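Local atomic coordinates of restriction endonuclease (Mycobacterium sp., PDB entry 4F0Q), a protein that cleaves DNA in a manner that depends on cytosine methylation, working as a tetrameric, modification-dependent restriction endonuclease. Residues 85-90 and 154-159; 158-163 and 177-182; 332-337 and 354-359. One frame throughout, in Å; residues are numbered along the deposited sequence.

Following the chain from its N terminus, interaction 1 closes a long loop: segment 85-90 meets segment 154-159, 64 residues on, after strands 104-106 and 111-115 and helices 130-142 and 147-150. Interaction 2 starts on the residues where interaction 1 ends, sharing Leu158 and Phe159, and closes a much shorter loop by bringing strand 175-193 back antiparallel. The two are thus consecutive and place strand 156-166 between strands 85-89 and 175-193 in one mixed sheet. Interaction 3 neither nests in nor crosses them; it closes a 17-residue separation within the hairpin of strands 335-342 and 347-357 and holds the magnesium site in the nuclease region, its centre about 40 Å from that of interaction 1.

Interaction 1. Residues 85-90 and 154-159; sequences IAIRSS and PPLFLF
Three nearly straight backbone hydrogen bonds run from strand 85-89 to residues 155-159, and two more bent ones return, the second of them weak. Ile85 N gives a bond to Pro155 O (3.0 Å, 178° at the hydrogen), and Ile87 N repeats this with Phe157 O at 3.1 Å. Ser89 N closes the series on Phe159 O at 2.8 Å; all three donors lie in the plane of the carbonyl they meet. In the return direction Phe159 N reaches Ile87 O at 2.8 Å, almost along the C=O axis but bent at the hydrogen, whereas the bond from Phe157 N to Ile85 O is weak. Beside this bond a water donates to Ile85 O at 2.7 Å and, more weakly, to Phe157 O, so both carbonyls have a second donor.

Side chains alternate between the faces of the sheet. On one face Ile85 and Ile87 meet Leu156 and Leu158. CG1 of each isoleucine stands anti to its carbonyl carbon; Ile87 CD1 extends from there to cross Leu156 obliquely, touching its CD2 at 3.9 Å, while Leu158 CD2 lies alongside Ile87 CB at 4.1 Å. Helix 130-142 packs on this face against Ile85 and Leu156. The other face carries Ala86, Arg88, Phe157 and Phe159. Here the Phe159 ring presents its edge, in plane, to Ile87 O, and Phe157 turns toward Phe221 and helix 222-227. The extended Arg88 leaves the pair, its NH1 bonding Leu64 O. Beyond the last bridge, Ser89 OG bonds Asp103 OD2.

With strand 67-69 antiparallel beyond 85-89 and strand 175-193 antiparallel beyond 156-166, this is a buried parallel pair inside a mixed sheet of the N-terminal, PUA-like region, consistent with a modified-base-reading domain of the SRA-like kind.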
loop_
_atom_site.group_PDB
_atom_site.type_symbol
_atom_site.label_atom_id
_atom_site.label_comp_id
_atom_site.label_asym_id
_atom_site.label_seq_id
_atom_site.Cartn_x
_atom_site.Cartn_y
_atom_site.Cartn_z
ATOM N N ILE A 85 -17.513 -11.377 -30.876
ATOM C CA ILE A 85 -18.333 -10.192 -30.666
ATOM C C ILE A 85 -17.556 -8.950 -31.084
ATOM O O ILE A 85 -16.516 -8.631 -30.507
ATOM C CB ILE A 85 -18.791 -10.058 -29.203
ATOM C CG1 ILE A 85 -19.766 -11.182 -28.846
ATOM C CG2 ILE A 85 -19.448 -8.705 -28.975
ATOM C CD1 ILE A 85 -20.316 -11.086 -27.444
ATOM N N ALA A 86 -18.062 -8.259 -32.101
ATOM C CA ALA A 86 -17.412 -7.064 -32.621
ATOM C C ALA A 86 -18.011 -5.811 -31.997
ATOM O O ALA A 86 -19.197 -5.533 -32.159
ATOM C CB ALA A 86 -17.534 -7.014 -34.136
ATOM N N ILE A 87 -17.183 -5.056 -31.283
ATOM C CA ILE A 87 -17.644 -3.861 -30.586
ATOM C C ILE A 87 -17.098 -2.582 -31.214
ATOM O O ILE A 87 -15.891 -2.431 -31.399
ATOM C CB ILE A 87 -17.276 -3.911 -29.087
ATOM C CG1 ILE A 87 -18.133 -4.954 -28.367
ATOM C CG2 ILE A 87 -17.456 -2.549 -28.440
ATOM C CD1 ILE A 87 -17.760 -5.152 -26.916
ATOM N N ARG A 88 -18.004 -1.667 -31.546
ATOM C CA ARG A 88 -17.630 -0.380 -32.116
ATOM C C ARG A 88 -17.959 0.745 -31.142
ATOM O O ARG A 88 -19.125 1.070 -30.921
ATOM C CB ARG A 88 -18.347 -0.155 -33.447
ATOM C CG ARG A 88 -18.100 1.206 -34.071
ATOM C CD ARG A 88 -18.782 1.309 -35.423
ATOM N NE ARG A 88 -18.736 2.664 -35.963
ATOM C CZ ARG A 88 -19.241 3.013 -37.141
ATOM N NH1 ARG A 88 -19.831 2.104 -37.906
ATOM N NH2 ARG A 88 -19.155 4.269 -37.555
ATOM N N SER A 89 -16.921 1.333 -30.558
ATOM C CA SER A 89 -17.099 2.386 -29.569
ATOM C C SER A 89 -16.971 3.763 -30.206
ATOM O O SER A 89 -16.214 3.952 -31.156
ATOM C CB SER A 89 -16.084 2.232 -28.433
ATOM O OG SER A 89 -16.308 3.190 -27.414
ATOM N N SER A 90 -17.719 4.722 -29.671
ATOM C CA SER A 90 -17.699 6.089 -30.170
ATOM C C SER A 90 -18.316 7.018 -29.130
ATOM O O SER A 90 -19.245 6.626 -28.422
ATOM C CB SER A 90 -18.470 6.183 -31.489
ATOM O OG SER A 90 -19.828 5.815 -31.315
ATOM N N PRO A 154 -16.644 -16.425 -27.176
ATOM C CA PRO A 154 -16.392 -15.525 -28.305
ATOM C C PRO A 154 -15.494 -14.352 -27.920
ATOM O O PRO A 154 -15.833 -13.592 -27.013
ATOM C CB PRO A 154 -17.792 -15.024 -28.668
ATOM C CG PRO A 154 -18.565 -15.118 -27.400
ATOM C CD PRO A 154 -18.025 -16.315 -26.671
ATOM N N PRO A 155 -14.349 -14.212 -28.604
ATOM C CA PRO A 155 -13.414 -13.105 -28.375
ATOM C C PRO A 155 -14.067 -11.750 -28.618
ATOM O O PRO A 155 -14.850 -11.606 -29.555
ATOM C CB PRO A 155 -12.321 -13.351 -29.419
ATOM C CG PRO A 155 -12.392 -14.809 -29.705
ATOM C CD PRO A 155 -13.843 -15.165 -29.605
ATOM N N LEU A 156 -13.749 -10.771 -27.778
ATOM C CA LEU A 156 -14.276 -9.422 -27.953
ATOM C C LEU A 156 -13.293 -8.532 -28.706
ATOM O O LEU A 156 -12.398 -7.930 -28.112
ATOM C CB LEU A 156 -14.644 -8.793 -26.605
ATOM C CG LEU A 156 -16.096 -8.951 -26.141
ATOM C CD1 LEU A 156 -16.453 -10.413 -25.907
ATOM C CD2 LEU A 156 -16.351 -8.126 -24.890
ATOM N N PHE A 157 -13.469 -8.461 -30.022
ATOM C CA PHE A 157 -12.641 -7.612 -30.869
ATOM C C PHE A 157 -13.091 -6.163 -30.765
ATOM O O PHE A 157 -14.179 -5.806 -31.217
ATOM C CB PHE A 157 -12.701 -8.083 -32.323
ATOM C CG PHE A 157 -11.769 -9.218 -32.631
ATOM C CD1 PHE A 157 -11.869 -10.420 -31.951
ATOM C CD2 PHE A 157 -10.795 -9.085 -33.606
ATOM C CE1 PHE A 157 -11.010 -11.464 -32.232
ATOM C CE2 PHE A 157 -9.936 -10.129 -33.895
ATOM C CZ PHE A 157 -10.044 -11.319 -33.208
ATOM N N LEU A 158 -12.247 -5.333 -30.163
ATOM C CA LEU A 158 -12.596 -3.941 -29.920
ATOM C C LEU A 158 -12.238 -3.041 -31.096
ATOM O O LEU A 158 -11.174 -3.174 -31.695
ATOM C CB LEU A 158 -11.916 -3.438 -28.645
ATOM C CG LEU A 158 -12.207 -4.259 -27.387
ATOM C CD1 LEU A 158 -11.458 -3.702 -26.188
ATOM C CD2 LEU A 158 -13.702 -4.310 -27.114
ATOM N N PHE A 159 -13.148 -2.130 -31.422
ATOM C CA PHE A 159 -12.905 -1.123 -32.446
ATOM C C PHE A 159 -13.412 0.226 -31.956
ATOM O O PHE A 159 -14.362 0.289 -31.177
ATOM C CB PHE A 159 -13.608 -1.497 -33.753
ATOM C CG PHE A 159 -13.098 -2.762 -34.379
ATOM C CD1 PHE A 159 -12.016 -2.734 -35.245
ATOM C CD2 PHE A 159 -13.701 -3.979 -34.108
ATOM C CE1 PHE A 159 -11.545 -3.896 -35.824
ATOM C CE2 PHE A 159 -13.234 -5.143 -34.684
ATOM C CZ PHE A 159 -12.154 -5.102 -35.543
HETATM O O HOH W 1 -15.566 -6.577 -29.015
#

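Interaction 2. Residues 158-163 and 177-182; sequences LFRAVT and EFCGAA
An antiparallel strand pair joins 158-161 to 177-182, on the opposite edge of strand 156-166 from strand 85-89. Arg160 and Glu177 form a hydrogen-bonded pair, N to O in both directions at 2.9 Å. Their side chains run side by side to a salt bridge, Arg160 NH2 to Glu177 OE2 at 3.2 Å. The oxygen lies in the guanidinium plane but is met from above its own carboxylate, the planes 64° apart. Arg160 takes the crowded first torsion (chi1 59°), which also brings its NE to 3.5 Å from Cys179 SG.

Further along this mixed sheet the regular pairing gives way: Leu158 O accepts from Cys179 N, while Leu158 N bonds Gly180 O at 2.9 Å. Gly180 has a positive phi (98°), at which a CB would press against Cys179 O, so the lack of a side chain suits this backbone. Its N sits over the centre of one face of the Phe178 ring, whose edge receives Phe159 CE1 at 3.5 Å from CD1; the two rings cross obliquely. On the Arg160 side of the sheet, Leu158 CB packs on Cys179 CB at 3.7 Å. Leu158 CD1 meets Ala182 CB at 3.9 Å, and both side chains touch Leu208 of strand 200-210.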
loop_
_atom_site.group_PDB
_atom_site.type_symbol
_atom_site.label_atom_id
_atom_site.label_comp_id
_atom_site.label_asym_id
_atom_site.label_seq_id
_atom_site.Cartn_x
_atom_site.Cartn_y
_atom_site.Cartn_z
ATOM N N LEU A 158 -12.247 -5.333 -30.163
ATOM C CA LEU A 158 -12.596 -3.941 -29.920
ATOM C C LEU A 158 -12.238 -3.041 -31.096
ATOM O O LEU A 158 -11.174 -3.174 -31.695
ATOM C CB LEU A 158 -11.916 -3.438 -28.645
ATOM C CG LEU A 158 -12.207 -4.259 -27.387
ATOM C CD1 LEU A 158 -11.458 -3.702 -26.188
ATOM C CD2 LEU A 158 -13.702 -4.310 -27.114
ATOM N N PHE A 159 -13.148 -2.130 -31.422
ATOM C CA PHE A 159 -12.905 -1.123 -32.446
ATOM C C PHE A 159 -13.412 0.226 -31.956
ATOM O O PHE A 159 -14.362 0.289 -31.177
ATOM C CB PHE A 159 -13.608 -1.497 -33.753
ATOM C CG PHE A 159 -13.098 -2.762 -34.379
ATOM C CD1 PHE A 159 -12.016 -2.734 -35.245
ATOM C CD2 PHE A 159 -13.701 -3.979 -34.108
ATOM C CE1 PHE A 159 -11.545 -3.896 -35.824
ATOM C CE2 PHE A 159 -13.234 -5.143 -34.684
ATOM C CZ PHE A 159 -12.154 -5.102 -35.543
ATOM N N ARG A 160 -12.782 1.307 -32.405
ATOM C CA ARG A 160 -13.284 2.639 -32.068
ATOM C C ARG A 160 -13.215 3.618 -33.238
ATOM O O ARG A 160 -12.192 3.731 -33.907
ATOM C CB ARG A 160 -12.575 3.209 -30.833
ATOM C CG ARG A 160 -11.068 3.344 -30.964
ATOM C CD ARG A 160 -10.460 3.877 -29.678
ATOM N NE ARG A 160 -9.000 3.836 -29.694
ATOM C CZ ARG A 160 -8.232 4.214 -28.678
ATOM N NH1 ARG A 160 -8.785 4.665 -27.561
ATOM N NH2 ARG A 160 -6.912 4.143 -28.776
ATOM N N ALA A 161 -14.318 4.320 -33.480
ATOM C CA ALA A 161 -14.383 5.304 -34.556
ATOM C C ALA A 161 -13.419 6.458 -34.301
ATOM O O ALA A 161 -13.625 7.260 -33.391
ATOM C CB ALA A 161 -15.804 5.823 -34.714
ATOM N N VAL A 162 -12.365 6.534 -35.108
ATOM C CA VAL A 162 -11.340 7.555 -34.927
ATOM C C VAL A 162 -11.163 8.410 -36.177
ATOM O O VAL A 162 -11.631 8.056 -37.259
ATOM C CB VAL A 162 -9.981 6.933 -34.559
ATOM C CG1 VAL A 162 -10.091 6.145 -33.262
ATOM C CG2 VAL A 162 -9.479 6.047 -35.690
ATOM N N THR A 163 -10.479 9.539 -36.015
ATOM C CA THR A 163 -10.191 10.433 -37.127
ATOM C C THR A 163 -8.823 10.123 -37.720
ATOM O O THR A 163 -7.810 10.165 -37.021
ATOM C CB THR A 163 -10.229 11.910 -36.689
ATOM O OG1 THR A 163 -11.557 12.255 -36.278
ATOM C CG2 THR A 163 -9.809 12.818 -37.835
ATOM N N GLU A 177 -10.576 2.120 -35.648
ATOM C CA GLU A 177 -9.271 1.688 -35.172
ATOM C C GLU A 177 -9.397 0.387 -34.389
ATOM O O GLU A 177 -10.294 0.239 -33.557
ATOM C CB GLU A 177 -8.648 2.768 -34.286
ATOM C CG GLU A 177 -7.379 2.334 -33.576
ATOM C CD GLU A 177 -6.923 3.332 -32.529
ATOM O OE1 GLU A 177 -7.321 4.513 -32.618
ATOM O OE2 GLU A 177 -6.171 2.936 -31.616
ATOM N N PHE A 178 -8.493 -0.550 -34.667
ATOM C CA PHE A 178 -8.464 -1.833 -33.975
ATOM C C PHE A 178 -7.802 -1.695 -32.607
ATOM O O PHE A 178 -6.721 -1.121 -32.483
ATOM C CB PHE A 178 -7.735 -2.876 -34.824
ATOM C CG PHE A 178 -7.671 -4.240 -34.196
ATOM C CD1 PHE A 178 -8.823 -4.983 -34.000
ATOM C CD2 PHE A 178 -6.456 -4.786 -33.819
ATOM C CE1 PHE A 178 -8.767 -6.239 -33.427
ATOM C CE2 PHE A 178 -6.392 -6.043 -33.247
ATOM C CZ PHE A 178 -7.549 -6.771 -33.054
ATOM N N CYS A 179 -8.459 -2.227 -31.581
ATOM C CA CYS A 179 -8.003 -2.063 -30.205
ATOM C C CYS A 179 -7.701 -3.394 -29.521
ATOM O O CYS A 179 -7.511 -3.445 -28.306
ATOM C CB CYS A 179 -9.038 -1.280 -29.392
ATOM S SG CYS A 179 -9.334 0.402 -29.985
ATOM N N GLY A 180 -7.660 -4.467 -30.302
ATOM C CA GLY A 180 -7.285 -5.770 -29.784
ATOM C C GLY A 180 -8.448 -6.683 -29.449
ATOM O O GLY A 180 -9.615 -6.308 -29.584
ATOM N N ALA A 181 -8.120 -7.897 -29.018
ATOM C CA ALA A 181 -9.117 -8.857 -28.562
ATOM C C ALA A 181 -9.184 -8.815 -27.040
ATOM O O ALA A 181 -8.154 -8.736 -26.372
ATOM C CB ALA A 181 -8.766 -10.256 -29.045
ATOM N N ALA A 182 -10.394 -8.869 -26.493
ATOM C CA ALA A 182 -10.573 -8.695 -25.056
ATOM C C ALA A 182 -11.315 -9.846 -24.382
ATOM O O ALA A 182 -12.147 -10.517 -24.995
ATOM C CB ALA A 182 -11.276 -7.373 -24.771
#

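Interaction 3. Residues 332-337 and 354-359; sequences GVDFIG and GQAKCI. With MG (magnesium ion), chain E.
One face of the Phe335 ring lies flat over Gly354, whose CA sits 3.5 Å from the ring centroid, close to the ring normal, in a CH-pi contact. The crowded first torsion of Phe335 (chi1 60°) folds the ring across the neighbouring strand, where the absence of a side chain at Gly354 permits so close an approach. Val384 and helix 297-314 also pack on this ring. The other two flat groups, the Asp334 carboxylate and the Gln355 amide, cross obliquely with planes 72° apart.

Gly354 O accepts two backbone donors, Asp334 N at 2.6 Å in its carbonyl plane and Phe335 N from above that plane, while Gly354 N returns a bond to Phe335 O at 2.7 Å. Asp334 and Phe335 thus both face Gly354, a classic beta bulge at the start of the hairpin, and Asp334 turns its carboxylate toward the metal. Gln355 bends at chi2 (62°), bringing its amide beside Asp334. NE2 makes a very short, bent bond to Gly332 O at 2.4 Å, from above its carbonyl plane, and a weak one to Asp334 OD1; together they orient the amide so that OE1 faces the ion. OD1 also pairs with Arg326 in a salt bridge.

Magnesium is held at 2.1 Å by Asp334 OD2, with Gln355 OE1, Ala356 O and three waters completing six ligands. The aspartate, followed by Gln355-Ala356-Lys357, fits a glutamine variant of the PD-(D/E)XK nuclease motif, with Lys357 in the position of its lysine. Glutamine and the Ala356 carbonyl are neutral, so Asp334 supplies the one carboxylate among the ligands; with its charge less neutralised the ion would probably polarise its three waters more strongly, consistent with hydrolytic phosphodiester cleavage.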
loop_
_atom_site.group_PDB
_atom_site.type_symbol
_atom_site.label_atom_id
_atom_site.label_comp_id
_atom_site.label_asym_id
_atom_site.label_seq_id
_atom_site.Cartn_x
_atom_site.Cartn_y
_atom_site.Cartn_z
ATOM N N GLY A 332 0.485 19.564 6.488
ATOM C CA GLY A 332 0.935 18.654 5.451
ATOM C C GLY A 332 -0.167 17.740 4.952
ATOM O O GLY A 332 -0.331 17.548 3.748
ATOM N N VAL A 333 -0.928 17.175 5.886
ATOM C CA VAL A 333 -2.011 16.260 5.546
ATOM C C VAL A 333 -3.367 16.924 5.760
ATOM O O VAL A 333 -3.619 17.508 6.812
ATOM C CB VAL A 333 -1.935 14.972 6.385
ATOM C CG1 VAL A 333 -3.045 14.012 5.989
ATOM C CG2 VAL A 333 -0.572 14.316 6.220
ATOM N N ASP A 334 -4.236 16.829 4.759
ATOM C CA ASP A 334 -5.542 17.478 4.813
ATOM C C ASP A 334 -6.667 16.529 5.225
ATOM O O ASP A 334 -7.657 16.957 5.816
ATOM C CB ASP A 334 -5.867 18.141 3.473
ATOM C CG ASP A 334 -4.984 19.340 3.188
ATOM O OD1 ASP A 334 -3.887 19.424 3.778
ATOM O OD2 ASP A 334 -5.384 20.200 2.376
ATOM N N PHE A 335 -6.518 15.246 4.909
ATOM C CA PHE A 335 -7.507 14.253 5.325
ATOM C C PHE A 335 -6.938 12.839 5.430
ATOM O O PHE A 335 -5.899 12.527 4.852
ATOM C CB PHE A 335 -8.745 14.281 4.418
ATOM C CG PHE A 335 -8.456 13.993 2.970
ATOM C CD1 PHE A 335 -8.168 15.024 2.091
ATOM C CD2 PHE A 335 -8.497 12.697 2.484
ATOM C CE1 PHE A 335 -7.911 14.766 0.757
ATOM C CE2 PHE A 335 -8.241 12.433 1.151
ATOM C CZ PHE A 335 -7.948 13.469 0.286
ATOM N N ILE A 336 -7.636 11.994 6.183
ATOM C CA ILE A 336 -7.210 10.621 6.419
ATOM C C ILE A 336 -8.310 9.645 6.013
ATOM O O ILE A 336 -9.490 9.882 6.277
ATOM C CB ILE A 336 -6.852 10.398 7.907
ATOM C CG1 ILE A 336 -5.700 11.312 8.323
ATOM C CG2 ILE A 336 -6.479 8.947 8.168
ATOM C CD1 ILE A 336 -4.398 11.003 7.622
ATOM N N GLY A 337 -7.911 8.560 5.353
ATOM C CA GLY A 337 -8.815 7.482 4.995
ATOM C C GLY A 337 -8.135 6.139 5.182
ATOM O O GLY A 337 -7.042 6.067 5.744
ATOM N N GLY A 354 -4.277 12.153 2.789
ATOM C CA GLY A 354 -4.762 13.011 1.727
ATOM C C GLY A 354 -4.262 14.437 1.817
ATOM O O GLY A 354 -4.038 14.964 2.905
ATOM N N GLN A 355 -4.085 15.057 0.656
ATOM C CA GLN A 355 -3.705 16.461 0.573
ATOM C C GLN A 355 -4.486 17.137 -0.542
ATOM O O GLN A 355 -4.594 16.600 -1.640
ATOM C CB GLN A 355 -2.207 16.598 0.308
ATOM C CG GLN A 355 -1.778 17.998 -0.101
ATOM C CD GLN A 355 -2.055 19.032 0.969
ATOM O OE1 GLN A 355 -2.623 20.089 0.694
ATOM N NE2 GLN A 355 -1.651 18.733 2.198
ATOM N N ALA A 356 -5.031 18.314 -0.258
ATOM C CA ALA A 356 -5.834 19.035 -1.236
ATOM C C ALA A 356 -5.326 20.458 -1.432
ATOM O O ALA A 356 -5.096 21.182 -0.463
ATOM C CB ALA A 356 -7.287 19.055 -0.804
ATOM N N LYS A 357 -5.154 20.861 -2.687
ATOM C CA LYS A 357 -4.728 22.227 -2.972
ATOM C C LYS A 357 -5.449 22.828 -4.174
ATOM O O LYS A 357 -5.250 22.403 -5.311
ATOM C CB LYS A 357 -3.211 22.302 -3.166
ATOM C CG LYS A 357 -2.679 23.724 -3.178
ATOM C CD LYS A 357 -1.166 23.765 -3.073
ATOM C CE LYS A 357 -0.675 25.199 -2.956
ATOM N NZ LYS A 357 0.799 25.272 -2.773
ATOM N N CYS A 358 -6.286 23.826 -3.907
ATOM C CA CYS A 358 -7.054 24.487 -4.954
ATOM C C CYS A 358 -6.302 25.681 -5.533
ATOM O O CYS A 358 -6.426 26.804 -5.043
ATOM C CB CYS A 358 -8.412 24.936 -4.412
ATOM S SG CYS A 358 -9.446 25.799 -5.614
ATOM N N ILE A 359 -5.518 25.427 -6.575
ATOM C CA ILE A 359 -4.798 26.484 -7.272
ATOM C C ILE A 359 -5.402 26.686 -8.653
ATOM O O ILE A 359 -6.328 25.972 -9.038
ATOM C CB ILE A 359 -3.309 26.140 -7.434
ATOM C CG1 ILE A 359 -3.149 24.851 -8.243
ATOM C CG2 ILE A 359 -2.640 26.012 -6.075
ATOM C CD1 ILE A 359 -1.710 24.439 -8.462
HETATM MG MG MG E . -4.096 21.435 1.339
HETATM O O HOH W 2 -5.925 22.328 1.779
HETATM O O HOH W 3 -3.518 23.241 0.474
HETATM O O HOH W 4 -3.082 21.492 3.190
#